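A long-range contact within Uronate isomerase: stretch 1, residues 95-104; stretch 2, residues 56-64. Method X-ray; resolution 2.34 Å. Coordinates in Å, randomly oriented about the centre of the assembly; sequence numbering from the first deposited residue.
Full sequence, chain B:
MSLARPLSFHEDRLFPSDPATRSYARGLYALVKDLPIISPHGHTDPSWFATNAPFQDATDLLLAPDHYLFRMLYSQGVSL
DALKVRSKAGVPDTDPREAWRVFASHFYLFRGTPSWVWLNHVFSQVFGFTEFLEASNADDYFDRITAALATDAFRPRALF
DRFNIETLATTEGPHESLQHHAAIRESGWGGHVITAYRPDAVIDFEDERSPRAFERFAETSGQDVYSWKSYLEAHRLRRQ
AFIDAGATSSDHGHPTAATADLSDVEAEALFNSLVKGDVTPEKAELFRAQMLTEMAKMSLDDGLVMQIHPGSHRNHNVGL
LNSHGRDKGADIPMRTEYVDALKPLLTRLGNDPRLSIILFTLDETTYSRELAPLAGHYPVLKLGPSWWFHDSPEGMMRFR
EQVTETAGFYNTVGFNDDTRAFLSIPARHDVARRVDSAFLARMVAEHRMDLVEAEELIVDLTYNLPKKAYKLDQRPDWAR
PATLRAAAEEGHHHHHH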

ATOM      1  N   ASP B  95     -31.205  27.263  13.923  1.00 77.79           N
ATOM      2  CA  ASP B  95     -32.385  26.402  13.973  1.00 72.50           C
ATOM      3  C   ASP B  95     -32.013  24.970  13.557  1.00 66.04           C
ATOM      4  O   ASP B  95     -31.420  24.782  12.488  1.00 67.43           O
ATOM      5  CB  ASP B  95     -33.452  26.974  13.026  1.00 75.32           C
ATOM      6  CG  ASP B  95     -34.847  26.424  13.287  1.00 81.12           C
ATOM      7  OD1 ASP B  95     -35.628  26.323  12.317  1.00 84.96           O
ATOM      8  OD2 ASP B  95     -35.180  26.109  14.448  1.00 83.21           O
ATOM      9  N   PRO B  96     -32.338  23.962  14.404  1.00 57.41           N
ATOM     10  CA  PRO B  96     -32.089  22.547  14.093  1.00 54.65           C
ATOM     11  C   PRO B  96     -32.662  22.102  12.750  1.00 52.81           C
ATOM     12  O   PRO B  96     -32.066  21.257  12.083  1.00 56.03           O
ATOM     13  CB  PRO B  96     -32.797  21.808  15.234  1.00 47.18           C
ATOM     14  CG  PRO B  96     -32.750  22.750  16.359  1.00 49.33           C
ATOM     15  CD  PRO B  96     -32.938  24.109  15.744  1.00 55.88           C
ATOM     16  N   ARG B  97     -33.800  22.677  12.364  1.00 55.23           N
ATOM     17  CA  ARG B  97     -34.427  22.399  11.078  1.00 55.44           C
ATOM     18  C   ARG B  97     -33.570  22.929   9.935  1.00 53.36           C
ATOM     19  O   ARG B  97     -33.401  22.253   8.917  1.00 58.35           O
ATOM     20  CB  ARG B  97     -35.822  23.021  11.026  1.00 64.13           C
ATOM     21  CG  ARG B  97     -36.755  22.407  10.002  1.00 63.38           C
ATOM     22  CD  ARG B  97     -38.075  23.150   9.987  1.00 63.56           C
ATOM     23  NE  ARG B  97     -39.196  22.247   9.751  1.00 67.79           N
ATOM     24  CZ  ARG B  97     -39.926  21.687  10.712  1.00 73.29           C
ATOM     25  NH1 ARG B  97     -40.924  20.877  10.396  1.00 86.14           N
ATOM     26  NH2 ARG B  97     -39.663  21.936  11.989  1.00 73.99           N
ATOM     27  N   GLU B  98     -33.025  24.131  10.113  1.00 53.31           N
ATOM     28  CA  GLU B  98     -32.155  24.742   9.109  1.00 58.49           C
ATOM     29  C   GLU B  98     -30.807  24.036   8.994  1.00 56.24           C
ATOM     30  O   GLU B  98     -30.248  23.943   7.901  1.00 60.42           O
ATOM     31  CB  GLU B  98     -31.958  26.241   9.372  1.00 64.49           C
ATOM     32  CG  GLU B  98     -33.120  27.128   8.905  1.00 82.74           C
ATOM     33  CD  GLU B  98     -33.391  27.051   7.400  1.00 92.82           C
ATOM     34  OE1 GLU B  98     -34.576  27.102   7.014  1.00 91.22           O
ATOM     35  OE2 GLU B  98     -32.432  26.942   6.602  1.00 89.25           O
ATOM     36  N   ALA B  99     -30.292  23.548  10.122  1.00 48.59           N
ATOM     37  CA  ALA B  99     -29.079  22.730  10.137  1.00 48.31           C
ATOM     38  C   ALA B  99     -29.270  21.460   9.309  1.00 45.41           C
ATOM     39  O   ALA B  99     -28.419  21.117   8.484  1.00 47.59           O
ATOM     40  CB  ALA B  99     -28.678  22.390  11.572  1.00 42.12           C
ATOM     41  N   TRP B 100     -30.406  20.793   9.525  1.00 41.57           N
ATOM     42  CA  TRP B 100     -30.806  19.611   8.769  1.00 36.49           C
ATOM     43  C   TRP B 100     -31.018  19.906   7.283  1.00 41.03           C
ATOM     44  O   TRP B 100     -30.701  19.073   6.438  1.00 43.44           O
ATOM     45  CB  TRP B 100     -32.075  19.001   9.361  1.00 40.44           C
ATOM     46  CG  TRP B 100     -32.462  17.719   8.696  1.00 44.97           C
ATOM     47  CD1 TRP B 100     -33.393  17.551   7.709  1.00 42.96           C
ATOM     48  CD2 TRP B 100     -31.901  16.427   8.943  1.00 58.74           C
ATOM     49  NE1 TRP B 100     -33.450  16.231   7.332  1.00 47.74           N
ATOM     50  CE2 TRP B 100     -32.546  15.519   8.076  1.00 49.78           C
ATOM     51  CE3 TRP B 100     -30.916  15.946   9.818  1.00 58.93           C
ATOM     52  CZ2 TRP B 100     -32.238  14.157   8.057  1.00 48.18           C
ATOM     53  CZ3 TRP B 100     -30.614  14.589   9.801  1.00 53.71           C
ATOM     54  CH2 TRP B 100     -31.274  13.713   8.926  1.00 51.76           C
ATOM     55  N   ARG B 101     -31.553  21.086   6.983  1.00 46.84           N
ATOM     56  CA  ARG B 101     -31.767  21.540   5.610  1.00 52.58           C
ATOM     57  C   ARG B 101     -30.459  21.653   4.820  1.00 53.07           C
ATOM     58  O   ARG B 101     -30.420  21.307   3.637  1.00 57.47           O
ATOM     59  CB  ARG B 101     -32.474  22.897   5.617  1.00 64.16           C
ATOM     60  CG  ARG B 101     -33.417  23.147   4.453  1.00 71.05           C
ATOM     61  CD  ARG B 101     -34.825  22.678   4.792  1.00 92.99           C
ATOM     62  NE  ARG B 101     -35.352  23.334   5.988  1.00 96.03           N
ATOM     63  CZ  ARG B 101     -36.067  24.455   5.980  1.00 92.85           C
ATOM     64  NH1 ARG B 101     -36.353  25.064   4.837  1.00 94.42           N
ATOM     65  NH2 ARG B 101     -36.496  24.969   7.123  1.00 92.57           N
ATOM     66  N   VAL B 102     -29.402  22.141   5.478  1.00 54.14           N
ATOM     67  CA  VAL B 102     -28.080  22.305   4.858  1.00 46.73           C
ATOM     68  C   VAL B 102     -27.448  20.942   4.578  1.00 45.42           C
ATOM     69  O   VAL B 102     -26.883  20.724   3.505  1.00 46.71           O
ATOM     70  CB  VAL B 102     -27.135  23.187   5.726  1.00 54.26           C
ATOM     71  CG1 VAL B 102     -25.736  23.270   5.119  1.00 46.61           C
ATOM     72  CG2 VAL B 102     -27.702  24.587   5.880  1.00 56.80           C
ATOM     73  N   PHE B 103     -27.567  20.029   5.542  1.00 44.13           N
ATOM     74  CA  PHE B 103     -27.088  18.659   5.382  1.00 44.60           C
ATOM     75  C   PHE B 103     -27.792  17.937   4.237  1.00 48.16           C
ATOM     76  O   PHE B 103     -27.142  17.276   3.421  1.00 52.59           O
ATOM     77  CB  PHE B 103     -27.268  17.866   6.676  1.00 40.37           C
ATOM     78  CG  PHE B 103     -27.068  16.388   6.511  1.00 45.74           C
ATOM     79  CD1 PHE B 103     -25.806  15.870   6.229  1.00 47.41           C
ATOM     80  CD2 PHE B 103     -28.139  15.511   6.629  1.00 47.21           C
ATOM     81  CE1 PHE B 103     -25.619  14.503   6.066  1.00 52.10           C
ATOM     82  CE2 PHE B 103     -27.958  14.142   6.468  1.00 53.38           C
ATOM     83  CZ  PHE B 103     -26.697  13.640   6.186  1.00 50.89           C
ATOM     84  N   ALA B 104     -29.118  18.061   4.201  1.00 42.64           N
ATOM     85  CA  ALA B 104     -29.944  17.435   3.177  1.00 41.93           C
ATOM     86  C   ALA B 104     -29.568  17.927   1.784  1.00 41.73           C
ATOM     87  O   ALA B 104     -29.438  17.118   0.856  1.00 43.42           O
ATOM     88  CB  ALA B 104     -31.397  17.706   3.448  1.00 43.90           C
TER
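Stretch 2 56-64: QDATDLLLA

Stretch 1 is helical from Pro 96 onward, and the helix runs on past Ala 104, with Asp 95 at its N-cap position. The Asp 95 side chain makes no capping bond. After Gln 56, Asp 57 is extended (phi/psi -123/163), and the chain then winds into a weakly bonded helix, about Ala 58 to Leu 63. Its last turn is wide: the O of Thr 59 accepts from the N of Leu 63 at 3.0 Å and from the N of Ala 64 at 2.7 Å.

The two helices run in broadly the same direction. Their axes cross at 44° and come within 9.3 Å of each other. The backbones are nearest at Trp 100 and Thr 59, whose CA atoms are 5.8 Å apart. Ala 99, Ala 58 and Thr 59 lie at this close approach. The two stretches bury 389 Å² in total.

Thr 59 is the central bump of stretch 2. It fits among Pro 96, Ala 99 and Trp 100, with chi1 in the m well. OG1 of Thr 59 donates a hydrogen bond to the O of Pro 96 at 2.7 Å. The O of Pro 96 also accepts the helical bond from the N of Trp 100 at 3.1 Å, so this one carbonyl oxygen accepts two bonds, one from the helix and one from Thr 59. The methyl CG2 of Thr 59 rests 3.8 Å from CB of Ala 99. OG1 of Thr 59 also lies 3.6 Å from CB of Trp 100.

Trp 100 is the large bump of stretch 1. Its CA-to-CB bond points sideways, but with chi1 at t the indole reaches stretch 2. CB of Ala 58 lies over one face of the six-membered ring of Trp 100, 4.0 Å from its centroid and 18° off the normal, a CH-pi contact. The O of Ala 58 is 3.5 Å from CZ3 of Trp 100. Farther along, CD1 of Leu 62 packs 3.9 Å from CH2 of Trp 100, at an oblique angle to the ring.

Leu 63 fills the next hollow, between Ala 99 and Phe 103. CD2 of Leu 63 is 3.4 Å from the O of Ala 99 and 4.2 Å from CB of Ala 99. CD2 of Leu 63 is also 3.8 Å from CB of Phe 103 and 4.0 Å from the N of Trp 100. It therefore nestles against the helix backbone.

At the N-terminal end, Pro 96 meets Asp 57, with CB of Pro 96 3.4 Å from OD2 of Asp 57. Arg 97, Glu 98 and Arg 101 make no contact with stretch 2; their CA-to-CB bonds point away from it.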

ATOM      1  N   GLN B  56     -33.757  14.254  21.009  1.00 63.18           N
ATOM      2  CA  GLN B  56     -34.630  15.382  20.671  1.00 68.97           C
ATOM      3  C   GLN B  56     -34.822  15.679  19.176  1.00 65.86           C
ATOM      4  O   GLN B  56     -35.957  15.814  18.719  1.00 67.51           O
ATOM      5  CB  GLN B  56     -34.234  16.648  21.447  1.00 68.62           C
ATOM      6  CG  GLN B  56     -32.739  16.924  21.525  1.00 83.36           C
ATOM      7  CD  GLN B  56     -32.429  18.275  22.144  1.00 92.67           C
ATOM      8  OE1 GLN B  56     -31.942  18.357  23.272  1.00100.07           O
ATOM      9  NE2 GLN B  56     -32.717  19.344  21.409  1.00 82.78           N
ATOM     10  N   ASP B  57     -33.726  15.768  18.423  1.00 66.12           N
ATOM     11  CA  ASP B  57     -33.765  16.202  17.023  1.00 64.08           C
ATOM     12  C   ASP B  57     -33.165  15.175  16.078  1.00 61.05           C
ATOM     13  O   ASP B  57     -32.421  14.293  16.498  1.00 66.50           O
ATOM     14  CB  ASP B  57     -32.983  17.513  16.844  1.00 69.51           C
ATOM     15  CG  ASP B  57     -33.635  18.697  17.530  1.00 86.62           C
ATOM     16  OD1 ASP B  57     -34.877  18.707  17.685  1.00101.90           O
ATOM     17  OD2 ASP B  57     -32.895  19.635  17.902  1.00 96.31           O
ATOM     18  N   ALA B  58     -33.477  15.319  14.793  1.00 57.34           N
ATOM     19  CA  ALA B  58     -32.767  14.617  13.730  1.00 55.41           C
ATOM     20  C   ALA B  58     -31.339  15.149  13.643  1.00 60.41           C
ATOM     21  O   ALA B  58     -30.408  14.405  13.337  1.00 63.20           O
ATOM     22  CB  ALA B  58     -33.477  14.814  12.407  1.00 52.06           C
ATOM     23  N   THR B  59     -31.184  16.442  13.920  1.00 61.45           N
ATOM     24  CA  THR B  59     -29.887  17.105  13.927  1.00 61.13           C
ATOM     25  C   THR B  59     -29.038  16.676  15.130  1.00 62.13           C
ATOM     26  O   THR B  59     -27.875  16.298  14.969  1.00 61.67           O
ATOM     27  CB  THR B  59     -30.068  18.634  13.877  1.00 59.70           C
ATOM     28  OG1 THR B  59     -30.730  18.978  12.655  1.00 61.16           O
ATOM     29  CG2 THR B  59     -28.728  19.359  13.937  1.00 61.54           C
ATOM     30  N   ASP B  60     -29.630  16.704  16.322  1.00 62.37           N
ATOM     31  CA  ASP B  60     -28.919  16.341  17.551  1.00 64.88           C
ATOM     32  C   ASP B  60     -28.504  14.875  17.651  1.00 61.76           C
ATOM     33  O   ASP B  60     -27.586  14.542  18.395  1.00 64.52           O
ATOM     34  CB  ASP B  60     -29.730  16.741  18.785  1.00 65.80           C
ATOM     35  CG  ASP B  60     -29.245  18.037  19.396  1.00 87.89           C
ATOM     36  OD1 ASP B  60     -28.851  18.014  20.582  1.00 97.85           O
ATOM     37  OD2 ASP B  60     -29.238  19.071  18.688  1.00 98.23           O
ATOM     38  N   LEU B  61     -29.175  14.011  16.897  1.00 62.93           N
ATOM     39  CA  LEU B  61     -28.909  12.581  16.942  1.00 62.32           C
ATOM     40  C   LEU B  61     -27.979  12.131  15.813  1.00 63.53           C
ATOM     41  O   LEU B  61     -27.070  11.319  16.028  1.00 61.73           O
ATOM     42  CB  LEU B  61     -30.231  11.803  16.902  1.00 61.63           C
ATOM     43  CG  LEU B  61     -30.221  10.274  16.857  1.00 65.35           C
ATOM     44  CD1 LEU B  61     -29.792   9.677  18.184  1.00 65.92           C
ATOM     45  CD2 LEU B  61     -31.583   9.757  16.458  1.00 60.49           C
ATOM     46  N   LEU B  62     -28.204  12.666  14.615  1.00 60.28           N
ATOM     47  CA  LEU B  62     -27.510  12.183  13.424  1.00 58.63           C
ATOM     48  C   LEU B  62     -26.434  13.132  12.910  1.00 56.69           C
ATOM     49  O   LEU B  62     -25.358  12.689  12.517  1.00 56.64           O
ATOM     50  CB  LEU B  62     -28.511  11.867  12.301  1.00 55.68           C
ATOM     51  CG  LEU B  62     -29.551  10.767  12.551  1.00 56.56           C
ATOM     52  CD1 LEU B  62     -30.752  10.960  11.645  1.00 47.45           C
ATOM     53  CD2 LEU B  62     -28.954   9.373  12.371  1.00 55.54           C
ATOM     54  N   LEU B  63     -26.728  14.429  12.923  1.00 58.78           N
ATOM     55  CA  LEU B  63     -25.884  15.424  12.263  1.00 59.43           C
ATOM     56  C   LEU B  63     -24.810  16.051  13.161  1.00 63.71           C
ATOM     57  O   LEU B  63     -23.623  16.014  12.825  1.00 62.46           O
ATOM     58  CB  LEU B  63     -26.756  16.503  11.608  1.00 54.55           C
ATOM     59  CG  LEU B  63     -26.097  17.715  10.941  1.00 57.66           C
ATOM     60  CD1 LEU B  63     -25.127  17.331   9.814  1.00 58.51           C
ATOM     61  CD2 LEU B  63     -27.179  18.643  10.419  1.00 67.46           C
ATOM     62  N   ALA B  64     -25.233  16.632  14.283  1.00 63.14           N
ATOM     63  CA  ALA B  64     -24.336  17.366  15.184  1.00 61.36           C
ATOM     64  C   ALA B  64     -23.220  16.557  15.876  1.00 65.51           C
ATOM     65  O   ALA B  64     -22.085  17.032  15.925  1.00 74.65           O
ATOM     66  CB  ALA B  64     -25.139  18.185  16.208  1.00 53.95           C
TER